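Local coordinates for chromosomal replication initiator protein DnaA (Aquifex aeolicus, PDB 1L8Q), which binds ATP and the chromosomal origin of replication and assembles into a helical filament to initiate bacterial DNA replication, at residues F182-R187 with G206-I211. Numbering follows the deposited sequence.
Sequences FNLELR and GKIKLI
Phe182 and Ile208 meet through the CG2 methyl of the isoleucine, which lies 3.8 Å from Phe182 CB and 3.9 Å from Phe182 CG, at the root of the aromatic side chain and oblique to its ring, the isoleucine running nearly perpendicular to the phenylalanine side chain. One turn further along helix 201-214, Ile211 presents its own CG2 to Leu184, 3.8 Å from Leu184 CD1; that same leucine methyl also approaches Ile208 CG2 at 4.3 Å. Phe182 and Leu184, both apolar, can thus cover the isoleucine methyls from the loop side. Both isoleucines hold CG1 beside the backbone N (chi1 -79° in Ile208), which turns CG2 anti to that N and out toward the loop. Beta-branched residues suit this face because a methyl so close to the helix backbone can reach the 182-187 loop without a long, flexible arm.

What places Phe182 and Leu184 is the end of helix 168-181. Asn183, with positive phi, is the C' residue of a Schellman motif: Leu184 N bonds to Leu179 O and Asn183 N to Lys180 O. Asparagine tolerates that left-handed backbone well. Lys212 donates a hydrogen bond from NZ to Phe182 O, a second tie to helix 201-214. With the side chain of Phe182 about 9 Å from the bound ADP, this apolar join between helices belongs to the small helical lid subdomain of the AAA+ module, beside the nucleotide site.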
ATOM      1  N   PHE A 182      14.166  -3.242  17.168  1.00 26.47           N
ATOM      2  CA  PHE A 182      15.298  -2.428  16.778  1.00 26.59           C
ATOM      3  C   PHE A 182      16.003  -1.755  17.959  1.00 26.75           C
ATOM      4  O   PHE A 182      16.783  -0.812  17.796  1.00 26.18           O
ATOM      5  CB  PHE A 182      14.886  -1.447  15.672  1.00 26.29           C
ATOM      6  CG  PHE A 182      14.499  -2.126  14.405  1.00 27.05           C
ATOM      7  CD1 PHE A 182      15.474  -2.573  13.514  1.00 28.48           C
ATOM      8  CD2 PHE A 182      13.162  -2.399  14.124  1.00 26.75           C
ATOM      9  CE1 PHE A 182      15.110  -3.255  12.338  1.00 28.93           C
ATOM     10  CE2 PHE A 182      12.798  -3.060  12.961  1.00 26.14           C
ATOM     11  CZ  PHE A 182      13.769  -3.489  12.066  1.00 26.75           C
ATOM     12  N   ASN A 183      15.759  -2.294  19.146  1.00 27.15           N
ATOM     13  CA  ASN A 183      16.418  -1.828  20.348  1.00 27.59           C
ATOM     14  C   ASN A 183      16.247  -0.339  20.623  1.00 28.30           C
ATOM     15  O   ASN A 183      17.222   0.400  20.781  1.00 28.69           O
ATOM     16  CB  ASN A 183      17.894  -2.193  20.332  1.00 27.48           C
ATOM     17  CG  ASN A 183      18.602  -1.805  21.638  1.00 28.79           C
ATOM     18  OD1 ASN A 183      18.015  -1.895  22.708  1.00 30.08           O
ATOM     19  ND2 ASN A 183      19.859  -1.350  21.543  1.00 27.70           N
ATOM     20  N   LEU A 184      15.008   0.119  20.644  1.00 28.66           N
ATOM     21  CA  LEU A 184      14.756   1.471  21.067  1.00 29.03           C
ATOM     22  C   LEU A 184      13.897   1.376  22.295  1.00 30.01           C
ATOM     23  O   LEU A 184      13.477   0.295  22.686  1.00 30.35           O
ATOM     24  CB  LEU A 184      14.117   2.304  19.974  1.00 28.67           C
ATOM     25  CG  LEU A 184      15.098   2.609  18.837  1.00 27.98           C
ATOM     26  CD1 LEU A 184      14.443   3.421  17.745  1.00 25.82           C
ATOM     27  CD2 LEU A 184      16.318   3.315  19.370  1.00 25.44           C
ATOM     28  N   GLU A 185      13.669   2.498  22.937  1.00 31.23           N
ATOM     29  CA  GLU A 185      12.966   2.494  24.191  1.00 32.36           C
ATOM     30  C   GLU A 185      11.509   2.814  23.976  1.00 32.58           C
ATOM     31  O   GLU A 185      11.176   3.663  23.148  1.00 32.61           O
ATOM     32  CB  GLU A 185      13.581   3.536  25.103  1.00 32.67           C
ATOM     33  CG  GLU A 185      13.762   3.071  26.523  1.00 36.87           C
ATOM     34  CD  GLU A 185      14.417   4.126  27.388  1.00 41.69           C
ATOM     35  OE1 GLU A 185      15.618   4.418  27.146  1.00 44.75           O
ATOM     36  OE2 GLU A 185      13.736   4.662  28.306  1.00 41.45           O
ATOM     37  N   LEU A 186      10.638   2.142  24.725  1.00 32.82           N
ATOM     38  CA  LEU A 186       9.210   2.395  24.626  1.00 33.42           C
ATOM     39  C   LEU A 186       8.873   3.680  25.355  1.00 33.74           C
ATOM     40  O   LEU A 186       8.231   3.677  26.397  1.00 34.15           O
ATOM     41  CB  LEU A 186       8.394   1.206  25.152  1.00 33.32           C
ATOM     42  CG  LEU A 186       8.194   0.122  24.088  1.00 32.86           C
ATOM     43  CD1 LEU A 186       9.522  -0.288  23.506  1.00 33.11           C
ATOM     44  CD2 LEU A 186       7.499  -1.063  24.663  1.00 33.59           C
ATOM     45  N   ARG A 187       9.312   4.785  24.779  1.00 34.06           N
ATOM     46  CA  ARG A 187       9.134   6.086  25.373  1.00 34.56           C
ATOM     47  C   ARG A 187       7.939   6.773  24.739  1.00 34.61           C
ATOM     48  O   ARG A 187       7.789   6.780  23.515  1.00 34.79           O
ATOM     49  CB  ARG A 187      10.396   6.906  25.158  1.00 34.75           C
ATOM     50  CG  ARG A 187      10.678   7.878  26.236  1.00 36.60           C
ATOM     51  CD  ARG A 187      12.112   7.890  26.677  1.00 40.40           C
ATOM     52  NE  ARG A 187      12.295   8.462  28.017  1.00 43.12           N
ATOM     53  CZ  ARG A 187      11.316   8.701  28.895  1.00 43.77           C
ATOM     54  NH1 ARG A 187      10.049   8.431  28.596  1.00 46.17           N
ATOM     55  NH2 ARG A 187      11.604   9.224  30.075  1.00 42.73           N
ATOM     56  N   GLY A 206      11.079   2.793   8.310  1.00 26.12           N
ATOM     57  CA  GLY A 206      11.727   3.945   7.716  1.00 25.72           C
ATOM     58  C   GLY A 206      12.064   5.008   8.759  1.00 25.65           C
ATOM     59  O   GLY A 206      13.185   5.526   8.802  1.00 25.64           O
ATOM     60  N   LYS A 207      11.096   5.347   9.601  1.00 25.21           N
ATOM     61  CA  LYS A 207      11.353   6.314  10.665  1.00 24.96           C
ATOM     62  C   LYS A 207      12.389   5.772  11.644  1.00 25.29           C
ATOM     63  O   LYS A 207      13.298   6.487  12.047  1.00 25.30           O
ATOM     64  CB  LYS A 207      10.073   6.670  11.423  1.00 24.50           C
ATOM     65  CG  LYS A 207       9.115   7.536  10.646  1.00 22.75           C
ATOM     66  CD  LYS A 207       9.781   8.757  10.102  1.00 20.57           C
ATOM     67  CE  LYS A 207       8.758   9.659   9.425  1.00 21.79           C
ATOM     68  NZ  LYS A 207       9.381  10.670   8.526  1.00 21.76           N
ATOM     69  N   ILE A 208      12.262   4.499  12.012  1.00 25.53           N
ATOM     70  CA  ILE A 208      13.192   3.908  12.959  1.00 25.63           C
ATOM     71  C   ILE A 208      14.627   3.958  12.420  1.00 26.64           C
ATOM     72  O   ILE A 208      15.543   4.299  13.163  1.00 26.97           O
ATOM     73  CB  ILE A 208      12.759   2.480  13.346  1.00 25.31           C
ATOM     74  CG1 ILE A 208      11.629   2.539  14.393  1.00 25.42           C
ATOM     75  CG2 ILE A 208      13.901   1.704  13.888  1.00 22.95           C
ATOM     76  CD1 ILE A 208      10.926   1.211  14.652  1.00 23.72           C
ATOM     77  N   LYS A 209      14.807   3.668  11.127  1.00 27.03           N
ATOM     78  CA  LYS A 209      16.122   3.727  10.496  1.00 27.46           C
ATOM     79  C   LYS A 209      16.714   5.119  10.710  1.00 26.87           C
ATOM     80  O   LYS A 209      17.882   5.261  11.058  1.00 26.96           O
ATOM     81  CB  LYS A 209      16.010   3.462   8.998  1.00 28.55           C
ATOM     82  CG  LYS A 209      16.507   2.099   8.500  1.00 32.76           C
ATOM     83  CD  LYS A 209      15.555   0.937   8.864  1.00 38.74           C
ATOM     84  CE  LYS A 209      15.707  -0.265   7.872  1.00 41.25           C
ATOM     85  NZ  LYS A 209      14.751  -0.182   6.703  1.00 42.43           N
ATOM     86  N   LEU A 210      15.898   6.146  10.502  1.00 26.00           N
ATOM     87  CA  LEU A 210      16.347   7.524  10.657  1.00 24.95           C
ATOM     88  C   LEU A 210      16.630   7.828  12.114  1.00 24.39           C
ATOM     89  O   LEU A 210      17.528   8.607  12.435  1.00 23.62           O
ATOM     90  CB  LEU A 210      15.298   8.495  10.135  1.00 24.87           C
ATOM     91  CG  LEU A 210      15.521   9.210   8.791  1.00 25.11           C
ATOM     92  CD1 LEU A 210      16.631   8.575   7.930  1.00 22.51           C
ATOM     93  CD2 LEU A 210      14.195   9.336   8.012  1.00 20.90           C
ATOM     94  N   ILE A 211      15.870   7.213  13.009  1.00 23.75           N
ATOM     95  CA  ILE A 211      16.082   7.475  14.428  1.00 22.97           C
ATOM     96  C   ILE A 211      17.388   6.863  14.913  1.00 23.08           C
ATOM     97  O   ILE A 211      18.105   7.488  15.690  1.00 23.45           O
ATOM     98  CB  ILE A 211      14.898   7.015  15.279  1.00 22.78           C
ATOM     99  CG1 ILE A 211      13.723   7.974  15.086  1.00 22.75           C
ATOM    100  CG2 ILE A 211      15.275   7.011  16.734  1.00 21.00           C
ATOM    101  CD1 ILE A 211      12.366   7.371  15.394  1.00 23.29           C
TER